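PDB 4KCT: pyruvate kinase 1 from Trypanosoma brucei brucei, which catalyses the transfer of phosphate from phosphoenolpyruvate to ADP, yielding pyruvate and ATP, and also has an intrinsic decarboxylase activity. Local coordinates for residues 140-145 with 160-165; 187-192 with 220-225. All blocks are in the same frame, centred on the assembly; numbering follows the deposited sequence.

Overall arrangement
Contact 1 (140-145 with 160-165) and contact 2 (187-192 with 220-225) follow one another along the chain but belong to different structural units. Contact 1 lies within the small beta domain that in pyruvate kinases acts as a mobile lid, its centre about 32 Å from the chain centre. Contact 2, whose centre is about 18 Å from that point, lies where the chain has returned from the lid to the outside of the (beta/alpha)8 barrel. The centres of contact 1 and contact 2 are about 27 Å apart, and the nearest atoms of contact 1 and contact 2 about 12 Å apart. Neither includes a pyruvate or magnesium ligand; the side chain of Val-223 in contact 2 is about 12 Å from the bound potassium ion.

Contact 1: residues 140-145 with 160-165; sequences GSIYVD and RTLKCH
Ile-142 reaches across with its CD1 methyl and meets two side chains that stand on the same face of strand 161-166. Its CD1 lies 4.3 Å from CD1 of Leu-162 and 4.2 Å from SG of Cys-164, so one methyl serves both partners, which lie next to each other in front of its tip. Two extended torsions make the first meeting possible. In Ile-142, CD1 is anti to CA (chi2 167°), which carries the methyl to the far end of the side chain; Leu-162 is drawn out in the same manner, with CD1 anti to CA (chi2 174°), and meets it methyl to methyl, while its CD2 branch turns elsewhere. Cys-164 is shorter, and presents its sulfur directly from CB; SG is large and polarisable enough to pack against a methyl.

The CA atoms of Ile-142 and Cys-164 are still 8.7 Å apart, too far for the backbones to pair. Both strands instead flank strand 149-158 in the strongly curled, largely antiparallel sheet of the lid domain, a small beta barrel inserted in the larger barrel domain. Strand 141-144 pairs with the early part of that central strand, through backbone bonds from Ile-142 to Leu-151 and from Gly-140 to Val-153. The sheet's curvature brings the inner faces of its two neighbours together. The side chains of Ile-142 and Leu-162 suit that interior because they make no demand for hydrogen bonds, and the weakly polar thiol of Cys-164 makes little. Val-110 packs on both Leu-162 and Cys-164, and Ile-178 on Ile-142, extending the apolar cluster beyond the two strands. The intervening Lys-163 projects from the other face of its strand, where NZ is hydrogen-bonded to Ser-155 OG.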
ATOM      1  N   GLY A 140      -8.461  17.922  41.339  1.00 37.16           N
ATOM      2  CA  GLY A 140      -9.467  17.723  40.291  1.00 31.90           C
ATOM      3  C   GLY A 140     -10.402  18.919  40.148  1.00 33.25           C
ATOM      4  O   GLY A 140     -10.356  19.862  40.941  1.00 32.20           O
ATOM      5  N   SER A 141     -11.278  18.864  39.155  1.00 27.57           N
ATOM      6  CA  SER A 141     -12.213  19.938  38.913  1.00 28.70           C
ATOM      7  C   SER A 141     -13.671  19.520  39.112  1.00 25.56           C
ATOM      8  O   SER A 141     -14.073  18.393  38.779  1.00 27.30           O
ATOM      9  CB  SER A 141     -12.022  20.487  37.498  1.00 31.25           C
ATOM     10  OG  SER A 141     -10.742  21.060  37.371  1.00 35.84           O
ATOM     11  N   ILE A 142     -14.479  20.474  39.544  1.00 21.83           N
ATOM     12  CA  ILE A 142     -15.905  20.354  39.442  1.00 23.93           C
ATOM     13  C   ILE A 142     -16.398  21.478  38.567  1.00 22.91           C
ATOM     14  O   ILE A 142     -16.036  22.622  38.777  1.00 22.69           O
ATOM     15  CB  ILE A 142     -16.566  20.455  40.832  1.00 21.63           C
ATOM     16  CG1 ILE A 142     -16.135  19.270  41.705  1.00 23.30           C
ATOM     17  CG2 ILE A 142     -18.077  20.522  40.694  1.00 22.89           C
ATOM     18  CD1 ILE A 142     -16.483  19.428  43.188  1.00 24.97           C
ATOM     19  N   TYR A 143     -17.208  21.145  37.571  1.00 22.73           N
ATOM     20  CA  TYR A 143     -17.757  22.138  36.678  1.00 22.69           C
ATOM     21  C   TYR A 143     -19.187  22.409  37.092  1.00 25.73           C
ATOM     22  O   TYR A 143     -19.953  21.470  37.350  1.00 24.21           O
ATOM     23  CB  TYR A 143     -17.741  21.616  35.234  1.00 22.54           C
ATOM     24  CG  TYR A 143     -16.347  21.500  34.621  1.00 27.16           C
ATOM     25  CD1 TYR A 143     -16.159  20.881  33.372  1.00 26.30           C
ATOM     26  CD2 TYR A 143     -15.225  22.045  35.261  1.00 27.02           C
ATOM     27  CE1 TYR A 143     -14.885  20.762  32.807  1.00 28.22           C
ATOM     28  CE2 TYR A 143     -13.943  21.884  34.727  1.00 28.43           C
ATOM     29  CZ  TYR A 143     -13.785  21.288  33.478  1.00 32.68           C
ATOM     30  OH  TYR A 143     -12.515  21.158  32.932  1.00 32.39           O
ATOM     31  N   VAL A 144     -19.592  23.667  37.026  1.00 22.20           N
ATOM     32  CA  VAL A 144     -20.939  24.030  37.406  1.00 24.98           C
ATOM     33  C   VAL A 144     -21.601  24.831  36.286  1.00 27.56           C
ATOM     34  O   VAL A 144     -20.947  25.635  35.622  1.00 27.33           O
ATOM     35  CB  VAL A 144     -20.941  24.834  38.727  1.00 24.99           C
ATOM     36  CG1 VAL A 144     -22.338  24.886  39.320  1.00 23.32           C
ATOM     37  CG2 VAL A 144     -19.946  24.221  39.725  1.00 22.81           C
ATOM     38  N   ASP A 145     -22.875  24.532  36.027  1.00 26.28           N
ATOM     39  CA  ASP A 145     -23.681  25.291  35.101  1.00 31.07           C
ATOM     40  C   ASP A 145     -23.202  25.080  33.672  1.00 34.64           C
ATOM     41  O   ASP A 145     -22.639  25.983  33.047  1.00 32.97           O
ATOM     42  CB  ASP A 145     -23.681  26.775  35.467  1.00 33.08           C
ATOM     43  CG  ASP A 145     -24.942  27.472  35.030  1.00 37.38           C
ATOM     44  OD1 ASP A 145     -25.804  26.810  34.410  1.00 36.00           O
ATOM     45  OD2 ASP A 145     -25.087  28.667  35.319  1.00 39.67           O
ATOM     46  N   ARG A 160     -18.027  13.872  53.571  1.00 24.68           N
ATOM     47  CA  ARG A 160     -19.081  14.501  52.779  1.00 28.39           C
ATOM     48  C   ARG A 160     -18.789  15.919  52.262  1.00 25.80           C
ATOM     49  O   ARG A 160     -19.691  16.585  51.755  1.00 26.86           O
ATOM     50  CB  ARG A 160     -20.393  14.486  53.553  1.00 29.06           C
ATOM     51  CG  ARG A 160     -20.763  13.093  54.045  1.00 35.15           C
ATOM     52  CD  ARG A 160     -22.242  12.847  53.865  1.00 35.77           C
ATOM     53  NE  ARG A 160     -22.963  13.428  54.968  1.00 34.50           N
ATOM     54  CZ  ARG A 160     -24.256  13.240  55.199  1.00 35.09           C
ATOM     55  NH1 ARG A 160     -24.791  13.755  56.282  1.00 28.52           N
ATOM     56  NH2 ARG A 160     -25.021  12.571  54.325  1.00 33.72           N
ATOM     57  N   THR A 161     -17.552  16.388  52.402  1.00 25.14           N
ATOM     58  CA  THR A 161     -17.274  17.813  52.167  1.00 25.18           C
ATOM     59  C   THR A 161     -15.920  18.061  51.511  1.00 26.64           C
ATOM     60  O   THR A 161     -14.884  17.584  51.982  1.00 24.12           O
ATOM     61  CB  THR A 161     -17.368  18.626  53.475  1.00 33.75           C
ATOM     62  OG1 THR A 161     -18.500  18.174  54.225  1.00 32.13           O
ATOM     63  CG2 THR A 161     -17.509  20.143  53.170  1.00 26.01           C
ATOM     64  N   LEU A 162     -15.944  18.812  50.422  1.00 23.75           N
ATOM     65  CA  LEU A 162     -14.734  19.243  49.755  1.00 24.75           C
ATOM     66  C   LEU A 162     -14.600  20.759  49.877  1.00 25.73           C
ATOM     67  O   LEU A 162     -15.581  21.497  49.747  1.00 27.77           O
ATOM     68  CB  LEU A 162     -14.771  18.838  48.275  1.00 25.08           C
ATOM     69  CG  LEU A 162     -14.911  17.334  48.028  1.00 26.03           C
ATOM     70  CD1 LEU A 162     -15.077  17.057  46.536  1.00 24.78           C
ATOM     71  CD2 LEU A 162     -13.701  16.598  48.579  1.00 27.09           C
ATOM     72  N   LYS A 163     -13.384  21.220  50.125  1.00 23.78           N
ATOM     73  CA  LYS A 163     -13.083  22.627  50.044  1.00 27.24           C
ATOM     74  C   LYS A 163     -12.530  22.931  48.650  1.00 26.38           C
ATOM     75  O   LYS A 163     -11.640  22.225  48.161  1.00 27.20           O
ATOM     76  CB  LYS A 163     -12.056  22.995  51.118  1.00 29.58           C
ATOM     77  CG  LYS A 163     -11.694  24.465  51.146  1.00 37.10           C
ATOM     78  CD  LYS A 163     -10.916  24.814  52.414  1.00 46.47           C
ATOM     79  CE  LYS A 163      -9.474  25.189  52.089  1.00 53.04           C
ATOM     80  NZ  LYS A 163      -8.537  24.032  52.220  1.00 61.01           N
ATOM     81  N   CYS A 164     -13.076  23.961  48.004  1.00 25.76           N
ATOM     82  CA  CYS A 164     -12.819  24.200  46.572  1.00 25.23           C
ATOM     83  C   CYS A 164     -12.400  25.650  46.329  1.00 26.57           C
ATOM     84  O   CYS A 164     -12.744  26.549  47.095  1.00 29.36           O
ATOM     85  CB  CYS A 164     -14.068  23.890  45.736  1.00 25.64           C
ATOM     86  SG  CYS A 164     -14.601  22.161  45.801  1.00 30.60           S
ATOM     87  N   HIS A 165     -11.698  25.870  45.230  1.00 26.63           N
ATOM     88  CA  HIS A 165     -11.253  27.201  44.853  1.00 27.49           C
ATOM     89  C   HIS A 165     -11.993  27.612  43.615  1.00 28.34           C
ATOM     90  O   HIS A 165     -11.952  26.908  42.616  1.00 27.67           O
ATOM     91  CB  HIS A 165      -9.747  27.161  44.576  1.00 28.79           C
ATOM     92  CG  HIS A 165      -9.196  28.438  43.977  1.00 37.02           C
ATOM     93  ND1 HIS A 165      -9.279  28.718  42.652  1.00 37.66           N
ATOM     94  CD2 HIS A 165      -8.441  29.473  44.548  1.00 36.03           C
ATOM     95  CE1 HIS A 165      -8.637  29.883  42.397  1.00 40.45           C
ATOM     96  NE2 HIS A 165      -8.128  30.342  43.555  1.00 40.56           N
TER

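Contact 2: residues 187-192 with 220-225; sequences LPAVSE and VREVRA
Ala-189 sets its methyl against the side of Glu-222, overlapping both ends of that side chain. The Ala-189 CB lies 3.6 Å from OE1 of Glu-222 and 4.2 Å from its CB, so the small residue faces the aliphatic base of the glutamate as well as one carboxylate oxygen. In Glu-222 CG is anti to the carbonyl carbon (chi1 -75°) and the chain is extended beyond it, which carries the carboxylate past the methyl toward the backbone of the loop. OE2 is the more distant oxygen from Ala-189, leaving OE1 to make the approach.

OE1 also accepts a hydrogen bond of 2.7 Å from a water. The same water accepts a weak bond of 3.2 Å from the backbone N of Ala-189, and so links acid and loop where no direct hydrogen bond joins them. On the other flank of the methyl, CG2 of Val-223 comes within 4.4 Å of Ala-189 CB, an apolar touch from the next helix residue.

Helix 217-227 is an outer helix of the (beta/alpha)8 barrel, the crossover between strands 208-211 and 235-240. Val-223 suits its buried position because its branched side chain can also pack on Ile-236 of the second strand, while Glu-222, one residue earlier, is partly exposed, which suits a carboxylate that bonds to water. Alanine fits the loop side: the CA atoms of Ala-189 and Glu-222 are just 6.6 Å apart, a spacing that favours a short side chain. Arg-215 binds the carbonyl oxygens of Leu-187 and Pro-188, fixing the loop ahead of the alanine. After it, Ser-191 is the N-cap of helix 192-204, its OG accepting a hydrogen bond from the backbone N of Asp-194.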
ATOM      1  N   LEU A 187     -24.457   6.403  38.358  1.00 28.52           N
ATOM      2  CA  LEU A 187     -25.873   6.771  38.408  1.00 31.29           C
ATOM      3  C   LEU A 187     -26.612   5.772  37.532  1.00 31.93           C
ATOM      4  O   LEU A 187     -26.023   5.221  36.597  1.00 27.97           O
ATOM      5  CB  LEU A 187     -26.084   8.197  37.850  1.00 25.67           C
ATOM      6  CG  LEU A 187     -25.627   9.341  38.770  1.00 30.11           C
ATOM      7  CD1 LEU A 187     -25.638  10.673  38.025  1.00 27.08           C
ATOM      8  CD2 LEU A 187     -26.505   9.403  40.028  1.00 27.73           C
ATOM      9  N   PRO A 188     -27.885   5.483  37.873  1.00 32.33           N
ATOM     10  CA  PRO A 188     -28.676   4.511  37.093  1.00 32.01           C
ATOM     11  C   PRO A 188     -28.747   4.938  35.625  1.00 31.49           C
ATOM     12  O   PRO A 188     -28.746   6.123  35.344  1.00 24.27           O
ATOM     13  CB  PRO A 188     -30.076   4.602  37.725  1.00 32.05           C
ATOM     14  CG  PRO A 188     -29.868   5.240  39.065  1.00 36.41           C
ATOM     15  CD  PRO A 188     -28.705   6.180  38.882  1.00 31.09           C
ATOM     16  N   ALA A 189     -28.866   3.974  34.714  1.00 30.43           N
ATOM     17  CA  ALA A 189     -29.023   4.282  33.294  1.00 32.50           C
ATOM     18  C   ALA A 189     -30.399   4.866  33.049  1.00 32.24           C
ATOM     19  O   ALA A 189     -30.576   5.738  32.205  1.00 32.83           O
ATOM     20  CB  ALA A 189     -28.836   3.025  32.460  1.00 34.75           C
ATOM     21  N   VAL A 190     -31.381   4.381  33.794  1.00 27.95           N
ATOM     22  CA  VAL A 190     -32.753   4.819  33.585  1.00 32.06           C
ATOM     23  C   VAL A 190     -33.314   5.414  34.893  1.00 31.57           C
ATOM     24  O   VAL A 190     -33.496   4.709  35.872  1.00 30.36           O
ATOM     25  CB  VAL A 190     -33.636   3.639  33.055  1.00 37.65           C
ATOM     26  CG1 VAL A 190     -33.516   2.437  33.959  1.00 39.67           C
ATOM     27  CG2 VAL A 190     -35.089   4.047  32.908  1.00 35.02           C
ATOM     28  N   SER A 191     -33.589   6.715  34.887  1.00 29.10           N
ATOM     29  CA  SER A 191     -34.275   7.339  36.011  1.00 31.44           C
ATOM     30  C   SER A 191     -35.757   6.934  36.043  1.00 31.23           C
ATOM     31  O   SER A 191     -36.284   6.379  35.061  1.00 26.98           O
ATOM     32  CB  SER A 191     -34.127   8.854  35.949  1.00 27.87           C
ATOM     33  OG  SER A 191     -34.934   9.398  34.911  1.00 29.91           O
ATOM     34  N   GLU A 192     -36.454   7.265  37.133  1.00 30.16           N
ATOM     35  CA  GLU A 192     -37.911   7.034  37.176  1.00 30.25           C
ATOM     36  C   GLU A 192     -38.632   7.874  36.131  1.00 27.59           C
ATOM     37  O   GLU A 192     -39.506   7.375  35.428  1.00 24.26           O
ATOM     38  CB  GLU A 192     -38.501   7.293  38.575  1.00 33.32           C
ATOM     39  CG  GLU A 192     -39.873   6.648  38.765  1.00 44.35           C
ATOM     40  CD  GLU A 192     -39.793   5.124  38.873  1.00 47.49           C
ATOM     41  OE1 GLU A 192     -40.671   4.419  38.314  1.00 45.27           O
ATOM     42  OE2 GLU A 192     -38.830   4.633  39.489  1.00 47.75           O
ATOM     43  N   VAL A 220     -26.539   0.075  28.636  1.00 18.89           N
ATOM     44  CA  VAL A 220     -27.328  -0.206  27.419  1.00 19.09           C
ATOM     45  C   VAL A 220     -28.333  -1.339  27.657  1.00 20.21           C
ATOM     46  O   VAL A 220     -29.510  -1.225  27.299  1.00 21.10           O
ATOM     47  CB  VAL A 220     -26.436  -0.567  26.214  1.00 20.18           C
ATOM     48  CG1 VAL A 220     -27.292  -0.761  24.977  1.00 17.87           C
ATOM     49  CG2 VAL A 220     -25.386   0.530  25.970  1.00 19.94           C
ATOM     50  N   ARG A 221     -27.851  -2.435  28.246  1.00 20.27           N
ATOM     51  CA  ARG A 221     -28.695  -3.570  28.619  1.00 24.74           C
ATOM     52  C   ARG A 221     -29.836  -3.218  29.568  1.00 23.15           C
ATOM     53  O   ARG A 221     -30.961  -3.699  29.390  1.00 22.23           O
ATOM     54  CB  ARG A 221     -27.844  -4.730  29.191  1.00 25.51           C
ATOM     55  CG  ARG A 221     -27.008  -5.434  28.116  1.00 30.74           C
ATOM     56  CD  ARG A 221     -26.372  -6.723  28.624  1.00 32.89           C
ATOM     57  NE  ARG A 221     -25.240  -6.461  29.515  1.00 39.12           N
ATOM     58  CZ  ARG A 221     -23.995  -6.207  29.096  1.00 40.22           C
ATOM     59  NH1 ARG A 221     -23.037  -5.995  29.982  1.00 38.32           N
ATOM     60  NH2 ARG A 221     -23.707  -6.187  27.788  1.00 36.57           N
ATOM     61  N   GLU A 222     -29.587  -2.272  30.475  1.00 22.62           N
ATOM     62  CA  GLU A 222     -30.646  -1.773  31.350  1.00 23.69           C
ATOM     63  C   GLU A 222     -31.693  -0.969  30.622  1.00 24.48           C
ATOM     64  O   GLU A 222     -32.884  -1.114  30.906  1.00 20.59           O
ATOM     65  CB  GLU A 222     -30.074  -0.978  32.529  1.00 25.95           C
ATOM     66  CG  GLU A 222     -29.467  -1.893  33.580  1.00 38.43           C
ATOM     67  CD  GLU A 222     -28.446  -1.203  34.469  1.00 51.63           C
ATOM     68  OE1 GLU A 222     -28.320   0.043  34.407  1.00 53.75           O
ATOM     69  OE2 GLU A 222     -27.771  -1.916  35.246  1.00 60.27           O
ATOM     70  N   VAL A 223     -31.273  -0.152  29.648  1.00 18.85           N
ATOM     71  CA  VAL A 223     -32.245   0.509  28.780  1.00 19.94           C
ATOM     72  C   VAL A 223     -33.063  -0.513  27.992  1.00 20.61           C
ATOM     73  O   VAL A 223     -34.300  -0.390  27.870  1.00 21.93           O
ATOM     74  CB  VAL A 223     -31.572   1.516  27.813  1.00 19.96           C
ATOM     75  CG1 VAL A 223     -32.598   2.052  26.792  1.00 18.61           C
ATOM     76  CG2 VAL A 223     -30.968   2.664  28.625  1.00 18.08           C
ATOM     77  N   ARG A 224     -32.372  -1.505  27.441  1.00 20.89           N
ATOM     78  CA  ARG A 224     -33.005  -2.542  26.638  1.00 22.70           C
ATOM     79  C   ARG A 224     -34.039  -3.283  27.505  1.00 22.45           C
ATOM     80  O   ARG A 224     -35.166  -3.495  27.072  1.00 23.37           O
ATOM     81  CB  ARG A 224     -31.939  -3.519  26.101  1.00 24.56           C
ATOM     82  CG  ARG A 224     -32.450  -4.612  25.174  1.00 29.87           C
ATOM     83  CD  ARG A 224     -32.456  -4.192  23.709  1.00 30.57           C
ATOM     84  NE  ARG A 224     -31.109  -3.872  23.173  1.00 31.54           N
ATOM     85  CZ  ARG A 224     -30.925  -3.190  22.038  1.00 36.06           C
ATOM     86  NH1 ARG A 224     -32.006  -2.819  21.321  1.00 30.86           N
ATOM     87  NH2 ARG A 224     -29.681  -2.852  21.623  1.00 27.03           N
ATOM     88  N   ALA A 225     -33.703  -3.517  28.770  1.00 23.79           N
ATOM     89  CA  ALA A 225     -34.614  -4.246  29.672  1.00 24.81           C
ATOM     90  C   ALA A 225     -35.837  -3.412  30.060  1.00 25.14           C
ATOM     91  O   ALA A 225     -36.948  -3.920  30.076  1.00 23.51           O
ATOM     92  CB  ALA A 225     -33.873  -4.752  30.911  1.00 23.62           C
TER
HETATM   93  O   HOH W   1     -26.585   1.842  35.513  1.00 47.58           O